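Local atomic coordinates of protein E (Haemophilus influenzae, PDB entry 3ZH5), a protein that acts as a multifunctional adhesin that binds host epithelial cells, vitronectin, laminin and plasminogen, aiding serum resistance through vitronectin and immune evasion through plasminogen. Residues V23-D28 against D113-N118. Sequence-based numbering, arbitrary orientation.
Sequences VNYYID and DTTLYN
Tyr25 lays one face of its ring against the methyl of Thr115 and brings its phenol end to Leu116, so one aromatic side chain spans two successive residues at the start of a helix. Thr115 CG2 stands 4.1 Å above the plane of the Tyr25 ring, displaced toward the rim, nearest Tyr25 CG and CD1. Two torsions bring these groups together. Tyr25 carries CG opposite its backbone N (chi1 -164°), reaching out from the strand, while in Thr115 a chi1 of -61° sets OG1 beside the backbone N, which leaves CG2 anti to that N and facing Tyr25. Leu116 crosses the tyrosine side chain at about a right angle, its CD2 lying 3.3 Å from Tyr25 OH and 3.8 Å from Tyr25 CZ. Thr114 sits at the N-cap, its OG1 accepting from Tyr117 N (3.2 Å, N-H...O 151°). With 141 Å² buried in total, this is a small apolar contact at the surface. It packs the first turn of helix 115-128 against strand 25-34 of the antiparallel sheet, and Ile27 continues the seam by touching Ala119 and Ile123 of that helix; Leu19 of strand 16-19 touches both Tyr25 and Thr115, and Ala46 and Val48 of strand 41-50 also pack on Tyr25.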
# COMPACT_ATOMS: atom_id res chain seq x y z
N VAL A 23 2.48 5.14 11.00
CA VAL A 23 1.06 5.33 11.30
C VAL A 23 0.28 5.84 10.08
O VAL A 23 -0.95 5.89 10.09
CB VAL A 23 0.82 6.24 12.52
CG1 VAL A 23 1.49 5.65 13.77
CG2 VAL A 23 1.32 7.65 12.25
N ASN A 24 0.98 6.18 9.01
CA ASN A 24 0.30 6.61 7.77
C ASN A 24 0.36 5.60 6.64
O ASN A 24 0.04 5.95 5.52
CB ASN A 24 0.89 7.93 7.29
CG ASN A 24 0.63 9.03 8.31
OD1 ASN A 24 -0.51 9.17 8.74
ND2 ASN A 24 1.68 9.74 8.75
N TYR A 25 0.81 4.39 6.94
CA TYR A 25 0.88 3.35 5.91
C TYR A 25 -0.19 2.34 6.26
O TYR A 25 -0.26 1.90 7.41
CB TYR A 25 2.27 2.69 5.95
CG TYR A 25 2.61 1.89 4.72
CD1 TYR A 25 1.95 0.72 4.44
CD2 TYR A 25 3.63 2.29 3.85
CE1 TYR A 25 2.25 -0.03 3.30
CE2 TYR A 25 3.95 1.55 2.72
CZ TYR A 25 3.26 0.39 2.45
OH TYR A 25 3.55 -0.36 1.33
N TYR A 26 -1.04 1.99 5.30
CA TYR A 26 -2.18 1.11 5.55
C TYR A 26 -2.34 0.01 4.49
O TYR A 26 -1.87 0.13 3.36
CB TYR A 26 -3.49 1.90 5.52
CG TYR A 26 -3.58 3.07 6.45
CD1 TYR A 26 -3.03 4.31 6.11
CD2 TYR A 26 -4.23 2.95 7.68
CE1 TYR A 26 -3.11 5.41 7.00
CE2 TYR A 26 -4.31 4.04 8.56
CZ TYR A 26 -3.77 5.26 8.20
OH TYR A 26 -3.85 6.34 9.10
N ILE A 27 -3.00 -1.07 4.87
CA ILE A 27 -3.52 -2.05 3.89
C ILE A 27 -4.97 -1.70 3.65
O ILE A 27 -5.70 -1.44 4.59
CB ILE A 27 -3.52 -3.46 4.46
CG1 ILE A 27 -2.09 -3.94 4.70
CG2 ILE A 27 -4.32 -4.45 3.55
CD1 ILE A 27 -2.03 -5.07 5.63
N ASP A 28 -5.40 -1.63 2.39
CA ASP A 28 -6.79 -1.37 2.12
C ASP A 28 -7.43 -2.74 2.10
O ASP A 28 -7.22 -3.54 1.16
CB ASP A 28 -6.96 -0.55 0.85
CG ASP A 28 -8.41 -0.49 0.34
OD1 ASP A 28 -9.33 -1.02 1.02
OD2 ASP A 28 -8.63 0.15 -0.72
N ASP A 113 10.96 -7.04 11.16
CA ASP A 113 11.14 -5.73 11.76
C ASP A 113 11.10 -4.62 10.74
O ASP A 113 11.95 -3.73 10.70
CB ASP A 113 12.44 -5.65 12.52
CG ASP A 113 12.41 -4.57 13.55
OD1 ASP A 113 11.30 -4.35 14.07
OD2 ASP A 113 13.46 -3.94 13.81
N THR A 114 10.11 -4.70 9.87
CA THR A 114 9.99 -3.75 8.74
C THR A 114 8.50 -3.57 8.48
O THR A 114 7.70 -4.41 8.87
CB THR A 114 10.64 -4.22 7.41
OG1 THR A 114 9.83 -5.25 6.83
CG2 THR A 114 12.05 -4.74 7.60
N THR A 115 8.13 -2.47 7.82
CA THR A 115 6.73 -2.12 7.74
C THR A 115 5.99 -3.15 6.92
O THR A 115 4.85 -3.57 7.23
CB THR A 115 6.47 -0.73 7.15
OG1 THR A 115 7.09 0.27 7.97
CG2 THR A 115 4.98 -0.46 7.09
N LEU A 116 6.60 -3.57 5.83
CA LEU A 116 5.86 -4.45 4.95
C LEU A 116 5.82 -5.88 5.49
O LEU A 116 4.87 -6.64 5.20
CB LEU A 116 6.40 -4.36 3.54
CG LEU A 116 5.84 -3.10 2.87
CD1 LEU A 116 6.44 -2.84 1.49
CD2 LEU A 116 4.35 -3.25 2.75
N TYR A 117 6.79 -6.25 6.30
CA TYR A 117 6.74 -7.55 6.94
C TYR A 117 5.53 -7.64 7.86
O TYR A 117 4.88 -8.67 7.88
CB TYR A 117 8.01 -7.78 7.73
CG TYR A 117 8.17 -9.15 8.36
CD1 TYR A 117 7.66 -9.42 9.62
CD2 TYR A 117 8.91 -10.14 7.72
CE1 TYR A 117 7.85 -10.66 10.21
CE2 TYR A 117 9.10 -11.39 8.30
CZ TYR A 117 8.57 -11.64 9.54
OH TYR A 117 8.75 -12.88 10.14
N ASN A 118 5.23 -6.56 8.61
CA ASN A 118 4.02 -6.53 9.45
C ASN A 118 2.77 -6.72 8.64
O ASN A 118 1.81 -7.43 9.06
CB ASN A 118 3.96 -5.18 10.25
CG ASN A 118 2.76 -5.07 11.21
OD1 ASN A 118 1.99 -4.09 11.14
ND2 ASN A 118 2.62 -6.04 12.15